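Local coordinates for protein lipolytic enzyme, G-D-S-L family (Bacteroides thetaiotaomicron, PDB 7BR2) that acts as a gut microbial serine esterase of the SGNH (GDSL) hydrolase family and metabolises the drug diltiazem, at residues Pro295-Met300 / Gly334-Ala339; Ala370-Gly375 / Asp409-Met414. All coordinates share one frame; numbering follows the deposited sequence.

Interaction 1: residues Pro295-Met300 / Gly334-Ala339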
ATOM      1  N   PRO A 295       2.789  14.098  -5.829  1.00 44.23           N
ATOM      2  CA  PRO A 295       2.759  14.049  -7.299  1.00 47.06           C
ATOM      3  C   PRO A 295       2.622  12.619  -7.803  1.00 42.87           C
ATOM      4  O   PRO A 295       3.512  12.126  -8.507  1.00 39.14           O
ATOM      5  CB  PRO A 295       4.102  14.670  -7.714  1.00 40.66           C
ATOM      6  CG  PRO A 295       4.865  14.909  -6.465  1.00 40.86           C
ATOM      7  CD  PRO A 295       4.160  14.273  -5.320  1.00 44.32           C
ATOM      8  N   PHE A 296       1.549  11.919  -7.411  1.00 45.45           N
ATOM      9  CA  PHE A 296       1.458  10.496  -7.736  1.00 44.75           C
ATOM     10  C   PHE A 296       1.226  10.282  -9.225  1.00 39.38           C
ATOM     11  O   PHE A 296       1.837   9.395  -9.833  1.00 39.19           O
ATOM     12  CB  PHE A 296       0.365   9.788  -6.933  1.00 39.11           C
ATOM     13  CG  PHE A 296       0.284   8.317  -7.247  1.00 34.67           C
ATOM     14  CD1 PHE A 296       1.220   7.434  -6.722  1.00 34.11           C
ATOM     15  CD2 PHE A 296      -0.675   7.823  -8.110  1.00 38.96           C
ATOM     16  CE1 PHE A 296       1.186   6.086  -7.032  1.00 33.94           C
ATOM     17  CE2 PHE A 296      -0.723   6.458  -8.416  1.00 35.90           C
ATOM     18  CZ  PHE A 296       0.213   5.599  -7.879  1.00 33.40           C
ATOM     19  N   MET A 297       0.308  11.050  -9.815  1.00 40.74           N
ATOM     20  CA  MET A 297       0.032  10.928 -11.243  1.00 38.56           C
ATOM     21  C   MET A 297       1.278  11.199 -12.073  1.00 41.97           C
ATOM     22  O   MET A 297       1.573  10.466 -13.025  1.00 44.30           O
ATOM     23  CB  MET A 297      -1.092  11.885 -11.621  1.00 41.65           C
ATOM     24  CG  MET A 297      -2.398  11.528 -10.962  1.00 41.55           C
ATOM     25  SD  MET A 297      -2.854   9.809 -11.263  1.00 44.10           S
ATOM     26  CE  MET A 297      -3.433   9.937 -12.957  1.00 32.92           C
ATOM     27  N   GLU A 298       2.022  12.250 -11.726  1.00 41.44           N
ATOM     28  CA  GLU A 298       3.195  12.622 -12.513  1.00 41.49           C
ATOM     29  C   GLU A 298       4.340  11.622 -12.343  1.00 45.37           C
ATOM     30  O   GLU A 298       5.047  11.306 -13.312  1.00 40.81           O
ATOM     31  CB  GLU A 298       3.654  14.032 -12.125  1.00 42.09           C
ATOM     32  CG  GLU A 298       2.602  15.112 -12.324  1.00 43.46           C
ATOM     33  CD  GLU A 298       1.721  15.305 -11.100  1.00 52.03           C
ATOM     34  OE1 GLU A 298       1.392  14.295 -10.431  1.00 49.75           O
ATOM     35  OE2 GLU A 298       1.360  16.466 -10.807  1.00 59.77           O
ATOM     36  N   GLU A 299       4.556  11.119 -11.124  1.00 40.46           N
ATOM     37  CA  GLU A 299       5.731  10.284 -10.900  1.00 45.31           C
ATOM     38  C   GLU A 299       5.483   8.804 -11.161  1.00 39.66           C
ATOM     39  O   GLU A 299       6.421   8.088 -11.544  1.00 37.77           O
ATOM     40  CB  GLU A 299       6.259  10.468  -9.472  1.00 41.33           C
ATOM     41  CG  GLU A 299       6.829  11.852  -9.238  1.00 49.23           C
ATOM     42  CD  GLU A 299       7.422  12.053  -7.859  1.00 49.70           C
ATOM     43  OE1 GLU A 299       7.697  11.052  -7.167  1.00 51.14           O
ATOM     44  OE2 GLU A 299       7.600  13.222  -7.458  1.00 55.27           O
ATOM     45  N   MET A 300       4.246   8.329 -10.992  1.00 36.71           N
ATOM     46  CA  MET A 300       3.982   6.893 -11.035  1.00 40.68           C
ATOM     47  C   MET A 300       2.752   6.482 -11.821  1.00 35.14           C
ATOM     48  O   MET A 300       2.529   5.279 -11.967  1.00 36.86           O
ATOM     49  CB  MET A 300       3.854   6.318  -9.622  1.00 33.34           C
ATOM     50  CG  MET A 300       5.143   6.294  -8.860  1.00 40.12           C
ATOM     51  SD  MET A 300       4.960   5.524  -7.240  1.00 42.74           S
ATOM     52  CE  MET A 300       6.575   5.916  -6.559  1.00 38.27           C
ATOM     53  N   GLY A 334       0.975  16.314 -24.960  1.00 47.56           N
ATOM     54  CA  GLY A 334       0.890  14.996 -24.362  1.00 47.43           C
ATOM     55  C   GLY A 334      -0.241  14.958 -23.348  1.00 43.00           C
ATOM     56  O   GLY A 334      -0.307  15.824 -22.472  1.00 46.88           O
ATOM     57  N   ILE A 335      -1.127  13.972 -23.427  1.00 46.22           N
ATOM     58  CA  ILE A 335      -2.188  13.808 -22.438  1.00 39.62           C
ATOM     59  C   ILE A 335      -1.956  12.501 -21.681  1.00 43.88           C
ATOM     60  O   ILE A 335      -1.368  11.546 -22.205  1.00 38.96           O
ATOM     61  CB  ILE A 335      -3.592  13.843 -23.066  1.00 41.33           C
ATOM     62  CG1 ILE A 335      -3.723  12.773 -24.142  1.00 30.78           C
ATOM     63  CG2 ILE A 335      -3.889  15.224 -23.636  1.00 43.19           C
ATOM     64  CD1 ILE A 335      -5.135  12.599 -24.610  1.00 41.09           C
ATOM     65  N   ASN A 336      -2.369  12.485 -20.415  1.00 40.78           N
ATOM     66  CA  ASN A 336      -2.180  11.317 -19.557  1.00 43.02           C
ATOM     67  C   ASN A 336      -3.392  10.395 -19.676  1.00 38.80           C
ATOM     68  O   ASN A 336      -4.478  10.707 -19.171  1.00 32.06           O
ATOM     69  CB  ASN A 336      -1.955  11.740 -18.108  1.00 37.97           C
ATOM     70  CG  ASN A 336      -1.579  10.577 -17.225  1.00 38.01           C
ATOM     71  OD1 ASN A 336      -1.371   9.459 -17.714  1.00 33.70           O
ATOM     72  ND2 ASN A 336      -1.443  10.838 -15.927  1.00 34.30           N
ATOM     73  N   LEU A 337      -3.219   9.265 -20.362  1.00 38.66           N
ATOM     74  CA  LEU A 337      -4.317   8.307 -20.452  1.00 36.49           C
ATOM     75  C   LEU A 337      -4.641   7.680 -19.094  1.00 32.87           C
ATOM     76  O   LEU A 337      -5.782   7.275 -18.862  1.00 35.47           O
ATOM     77  CB  LEU A 337      -3.996   7.220 -21.474  1.00 35.48           C
ATOM     78  CG  LEU A 337      -3.834   7.686 -22.918  1.00 37.09           C
ATOM     79  CD1 LEU A 337      -3.593   6.485 -23.814  1.00 27.82           C
ATOM     80  CD2 LEU A 337      -5.062   8.475 -23.349  1.00 35.32           C
ATOM     81  N   ALA A 338      -3.670   7.617 -18.176  1.00 32.22           N
ATOM     82  CA  ALA A 338      -3.919   7.054 -16.851  1.00 32.90           C
ATOM     83  C   ALA A 338      -4.857   7.895 -15.984  1.00 40.67           C
ATOM     84  O   ALA A 338      -5.289   7.409 -14.931  1.00 32.71           O
ATOM     85  CB  ALA A 338      -2.601   6.853 -16.114  1.00 31.48           C
ATOM     86  N   ALA A 339      -5.168   9.134 -16.371  1.00 38.41           N
ATOM     87  CA  ALA A 339      -6.150   9.948 -15.666  1.00 35.05           C
ATOM     88  C   ALA A 339      -7.529   9.890 -16.312  1.00 40.24           C
ATOM     89  O   ALA A 339      -8.465  10.539 -15.827  1.00 44.72           O
ATOM     90  CB  ALA A 339      -5.679  11.405 -15.582  1.00 36.04           C
TER
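M297, in the short helix 296-300, faces the turn that follows strand 335-336, and its CA lies 7.7 Å from the CA of A339. The contact is small, with 124 Å² buried over both sides. No hydrogen bond crosses it. M297 reaches over alone, with its terminal methyl. With CG anti to the carbonyl carbon (chi1 -65°) and bends at chi2 and chi3, the chain ends with CE, not SD, against the turn. CE comes 3.7 Å from N336 ND2 and 3.7 Å from A338 O. M297 CE also makes apolar contact with A339 CB at 3.8 Å. The methyl therefore ends against one amide, one carbonyl oxygen and one alanine methyl. The side chains of M297 and N336 cross at about a right angle.

N336 is the fixed partner. Its CG is anti to the backbone N (chi1 -173°), which brings ND2 up to the M297 methyl. N336 OD1 accepts from A338 N at 3.0 Å and so closes an Asx turn. That N-H approaches from above the carbonyl plane, 60° out of it. OD1 also accepts from the backbone N of E303, and ND2 donates to the backbone O of N301. Both ends of the amide are thus held, and its rotation is set. An alanine here would probably leave N301 O and the N-H groups of E303 and A338 without this partner, and open a gap beside the M297 methyl.

Strand 335-336 is an outermost strand of the mixed sheet and pairs antiparallel with strand 303-308. I335 and L337 turn to L316 of strand 313-318. Helix 296-300 leans on helix 210-223, where F296 packs on M214 and Y218. M297 CE touches the turn after strand 335-336 from the helix side, while N336 ties that turn to N301 and E303.

Interaction 2: residues Ala370-Gly375 / Asp409-Met414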
ATOM      1  N   ALA A 370      -5.643 -14.327  13.672  1.00 23.30           N
ATOM      2  CA  ALA A 370      -4.318 -14.198  14.279  1.00 26.85           C
ATOM      3  C   ALA A 370      -4.373 -13.431  15.597  1.00 24.17           C
ATOM      4  O   ALA A 370      -3.624 -13.743  16.531  1.00 21.23           O
ATOM      5  CB  ALA A 370      -3.343 -13.525  13.308  1.00 24.42           C
ATOM      6  N   TRP A 371      -5.205 -12.386  15.681  1.00 25.97           N
ATOM      7  CA  TRP A 371      -5.356 -11.739  16.981  1.00 22.51           C
ATOM      8  C   TRP A 371      -5.897 -12.730  18.003  1.00 30.09           C
ATOM      9  O   TRP A 371      -5.410 -12.795  19.136  1.00 27.06           O
ATOM     10  CB  TRP A 371      -6.268 -10.514  16.943  1.00 25.13           C
ATOM     11  CG  TRP A 371      -6.304  -9.916  18.337  1.00 34.55           C
ATOM     12  CD1 TRP A 371      -5.448  -8.981  18.849  1.00 33.16           C
ATOM     13  CD2 TRP A 371      -7.178 -10.284  19.422  1.00 32.70           C
ATOM     14  NE1 TRP A 371      -5.752  -8.727  20.157  1.00 30.47           N
ATOM     15  CE2 TRP A 371      -6.804  -9.514  20.538  1.00 33.61           C
ATOM     16  CE3 TRP A 371      -8.243 -11.183  19.553  1.00 29.97           C
ATOM     17  CZ2 TRP A 371      -7.454  -9.614  21.768  1.00 36.94           C
ATOM     18  CZ3 TRP A 371      -8.886 -11.282  20.780  1.00 36.54           C
ATOM     19  CH2 TRP A 371      -8.489 -10.502  21.867  1.00 39.41           C
ATOM     20  N   CYS A 372      -6.910 -13.514  17.631  1.00 25.73           N
ATOM     21  CA  CYS A 372      -7.399 -14.499  18.593  1.00 27.80           C
ATOM     22  C   CYS A 372      -6.259 -15.383  19.082  1.00 24.02           C
ATOM     23  O   CYS A 372      -6.121 -15.640  20.288  1.00 21.97           O
ATOM     24  CB  CYS A 372      -8.526 -15.338  17.978  1.00 21.99           C
ATOM     25  SG  CYS A 372     -10.044 -14.368  17.786  1.00 28.14           S
ATOM     26  N   GLN A 373      -5.365 -15.752  18.172  1.00 23.99           N
ATOM     27  CA  GLN A 373      -4.336 -16.717  18.540  1.00 24.54           C
ATOM     28  C   GLN A 373      -3.260 -16.087  19.415  1.00 25.80           C
ATOM     29  O   GLN A 373      -2.917 -16.635  20.467  1.00 25.17           O
ATOM     30  CB  GLN A 373      -3.720 -17.356  17.289  1.00 23.84           C
ATOM     31  CG  GLN A 373      -4.618 -18.432  16.651  1.00 22.44           C
ATOM     32  CD  GLN A 373      -4.917 -19.620  17.582  1.00 23.37           C
ATOM     33  OE1 GLN A 373      -4.323 -19.750  18.647  1.00 22.34           O
ATOM     34  NE2 GLN A 373      -5.830 -20.500  17.159  1.00 20.05           N
ATOM     35  N   PHE A 374      -2.690 -14.956  18.990  1.00 26.75           N
ATOM     36  CA  PHE A 374      -1.559 -14.392  19.722  1.00 27.71           C
ATOM     37  C   PHE A 374      -1.964 -13.352  20.768  1.00 30.94           C
ATOM     38  O   PHE A 374      -1.262 -13.188  21.775  1.00 28.45           O
ATOM     39  CB  PHE A 374      -0.554 -13.795  18.733  1.00 24.69           C
ATOM     40  CG  PHE A 374       0.007 -14.810  17.798  1.00 26.54           C
ATOM     41  CD1 PHE A 374       1.052 -15.626  18.183  1.00 27.46           C
ATOM     42  CD2 PHE A 374      -0.536 -14.978  16.527  1.00 26.98           C
ATOM     43  CE1 PHE A 374       1.553 -16.587  17.309  1.00 29.61           C
ATOM     44  CE2 PHE A 374      -0.041 -15.927  15.652  1.00 23.99           C
ATOM     45  CZ  PHE A 374       1.002 -16.738  16.044  1.00 25.86           C
ATOM     46  N   GLY A 375      -3.086 -12.669  20.578  1.00 28.31           N
ATOM     47  CA  GLY A 375      -3.566 -11.720  21.554  1.00 25.94           C
ATOM     48  C   GLY A 375      -4.401 -12.320  22.667  1.00 33.70           C
ATOM     49  O   GLY A 375      -4.694 -11.618  23.636  1.00 28.85           O
ATOM     50  N   ASP A 409     -17.570 -15.325  17.208  1.00 28.35           N
ATOM     51  CA  ASP A 409     -18.201 -15.930  16.036  1.00 32.47           C
ATOM     52  C   ASP A 409     -17.158 -16.224  14.948  1.00 35.75           C
ATOM     53  O   ASP A 409     -17.060 -17.354  14.417  1.00 32.04           O
ATOM     54  CB  ASP A 409     -19.304 -14.995  15.525  1.00 26.34           C
ATOM     55  CG  ASP A 409     -20.078 -15.586  14.364  1.00 32.88           C
ATOM     56  OD1 ASP A 409     -20.463 -16.765  14.462  1.00 29.97           O
ATOM     57  OD2 ASP A 409     -20.308 -14.878  13.359  1.00 35.23           O
ATOM     58  N   LEU A 410     -16.335 -15.218  14.641  1.00 26.76           N
ATOM     59  CA  LEU A 410     -15.272 -15.407  13.676  1.00 29.90           C
ATOM     60  C   LEU A 410     -14.349 -16.533  14.113  1.00 31.77           C
ATOM     61  O   LEU A 410     -13.951 -17.355  13.288  1.00 28.40           O
ATOM     62  CB  LEU A 410     -14.492 -14.102  13.473  1.00 33.19           C
ATOM     63  CG  LEU A 410     -13.348 -14.145  12.439  1.00 27.14           C
ATOM     64  CD1 LEU A 410     -13.290 -12.835  11.641  1.00 33.22           C
ATOM     65  CD2 LEU A 410     -11.979 -14.456  13.074  1.00 25.77           C
ATOM     66  N   TYR A 411     -13.999 -16.598  15.404  1.00 29.03           N
ATOM     67  CA  TYR A 411     -13.083 -17.658  15.817  1.00 27.97           C
ATOM     68  C   TYR A 411     -13.730 -19.034  15.690  1.00 27.65           C
ATOM     69  O   TYR A 411     -13.050 -20.014  15.361  1.00 27.31           O
ATOM     70  CB  TYR A 411     -12.575 -17.451  17.246  1.00 26.67           C
ATOM     71  CG  TYR A 411     -11.671 -18.598  17.652  1.00 23.96           C
ATOM     72  CD1 TYR A 411     -10.373 -18.677  17.177  1.00 21.05           C
ATOM     73  CD2 TYR A 411     -12.134 -19.625  18.476  1.00 25.50           C
ATOM     74  CE1 TYR A 411      -9.547 -19.737  17.521  1.00 24.16           C
ATOM     75  CE2 TYR A 411     -11.310 -20.693  18.834  1.00 24.99           C
ATOM     76  CZ  TYR A 411     -10.022 -20.744  18.350  1.00 23.31           C
ATOM     77  OH  TYR A 411      -9.198 -21.793  18.692  1.00 21.62           O
ATOM     78  N   SER A 412     -15.036 -19.133  15.967  1.00 24.49           N
ATOM     79  CA  SER A 412     -15.728 -20.414  15.854  1.00 28.73           C
ATOM     80  C   SER A 412     -15.731 -20.908  14.417  1.00 25.34           C
ATOM     81  O   SER A 412     -15.772 -22.122  14.173  1.00 26.26           O
ATOM     82  CB  SER A 412     -17.157 -20.303  16.420  1.00 31.22           C
ATOM     83  OG  SER A 412     -18.064 -19.658  15.542  1.00 29.60           O
ATOM     84  N   LYS A 413     -15.659 -19.985  13.455  1.00 27.85           N
ATOM     85  CA  LYS A 413     -15.449 -20.416  12.072  1.00 26.85           C
ATOM     86  C   LYS A 413     -13.967 -20.694  11.769  1.00 26.87           C
ATOM     87  O   LYS A 413     -13.616 -21.751  11.235  1.00 25.64           O
ATOM     88  CB  LYS A 413     -15.987 -19.357  11.107  1.00 23.33           C
ATOM     89  CG  LYS A 413     -17.380 -18.845  11.464  1.00 31.94           C
ATOM     90  CD  LYS A 413     -17.781 -17.663  10.585  1.00 35.89           C
ATOM     91  CE  LYS A 413     -18.919 -16.837  11.196  1.00 33.27           C
ATOM     92  NZ  LYS A 413     -18.909 -15.410  10.700  1.00 38.95           N
ATOM     93  N   MET A 414     -13.083 -19.760  12.087  1.00 26.05           N
ATOM     94  CA  MET A 414     -11.713 -19.858  11.595  1.00 25.15           C
ATOM     95  C   MET A 414     -10.858 -20.853  12.363  1.00 26.40           C
ATOM     96  O   MET A 414      -9.770 -21.196  11.888  1.00 24.73           O
ATOM     97  CB  MET A 414     -11.063 -18.468  11.604  1.00 22.59           C
ATOM     98  CG  MET A 414     -11.650 -17.524  10.573  1.00 21.31           C
ATOM     99  SD  MET A 414     -11.217 -18.004   8.856  1.00 29.83           S
ATOM    100  CE  MET A 414      -9.583 -17.262   8.730  1.00 25.44           C
TER
HETATM  101  O   HOH W   1      -6.417 -22.013  19.788  1.00 26.28           O
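C372 and Y411 form a cysteine sulfur-aromatic contact where helix 344-377 packs against the short helix 408-414. This helix-to-helix contact is buried, and three side chains carry it. The tight part is around C372. Its CB lies 3.9 Å from Y411 CD1, and its SG is 4.0 Å from Y411 CB. SG sits obliquely to the ring, 5.4 Å from the ring centroid. At chi1 178° the Y411 ring extends opposite the backbone N, which brings CD1 to C372 and CE1 to Q373. Q373 then meets the ring at its edge. NE2 lies near the ring plane, 3.8 Å from Y411 CE1, with amide and ring planes 66° apart. Q373 OE1 is held by the backbone N of F384, which helps to fix the amide. Elsewhere the Y411 ring is packed by F377 and by A390 and M394 of helix 388-397.

The outer side of helix 408-414 is different. D409 and K413 are exposed and turn to each other instead of to helix 344-377. K413 NZ forms a salt bridge with D409 OD2 at 3.1 Å, meeting it from above the carboxylate plane. S412 OG donates to D409 O, within its own helix. The polar link between the helices is indirect. One water accepts from Q373 NE2 at 3.1 Å and lies 3.0 Å from Y411 OH, to which it is also hydrogen-bonded.

Overall arrangement
The two interactions lie on opposite sides of the chain's centre, with centres 42 Å apart and nearest atoms about 29 Å apart. They share no helix or strand. They follow in series: strand 335-336 of interaction 1 comes just before helix 344-377 of interaction 2. Interaction 1 is partly buried and joins a short helix to a sheet edge. Interaction 2 is buried and joins two helices. Both use sulfur-containing residues without a direct hydrogen bond across. In interaction 1 a methionine methyl touches a carbonyl oxygen, an amide nitrogen and an alanine methyl. In interaction 2 a cysteine lies against an aromatic ring, and a water spans the polar ends.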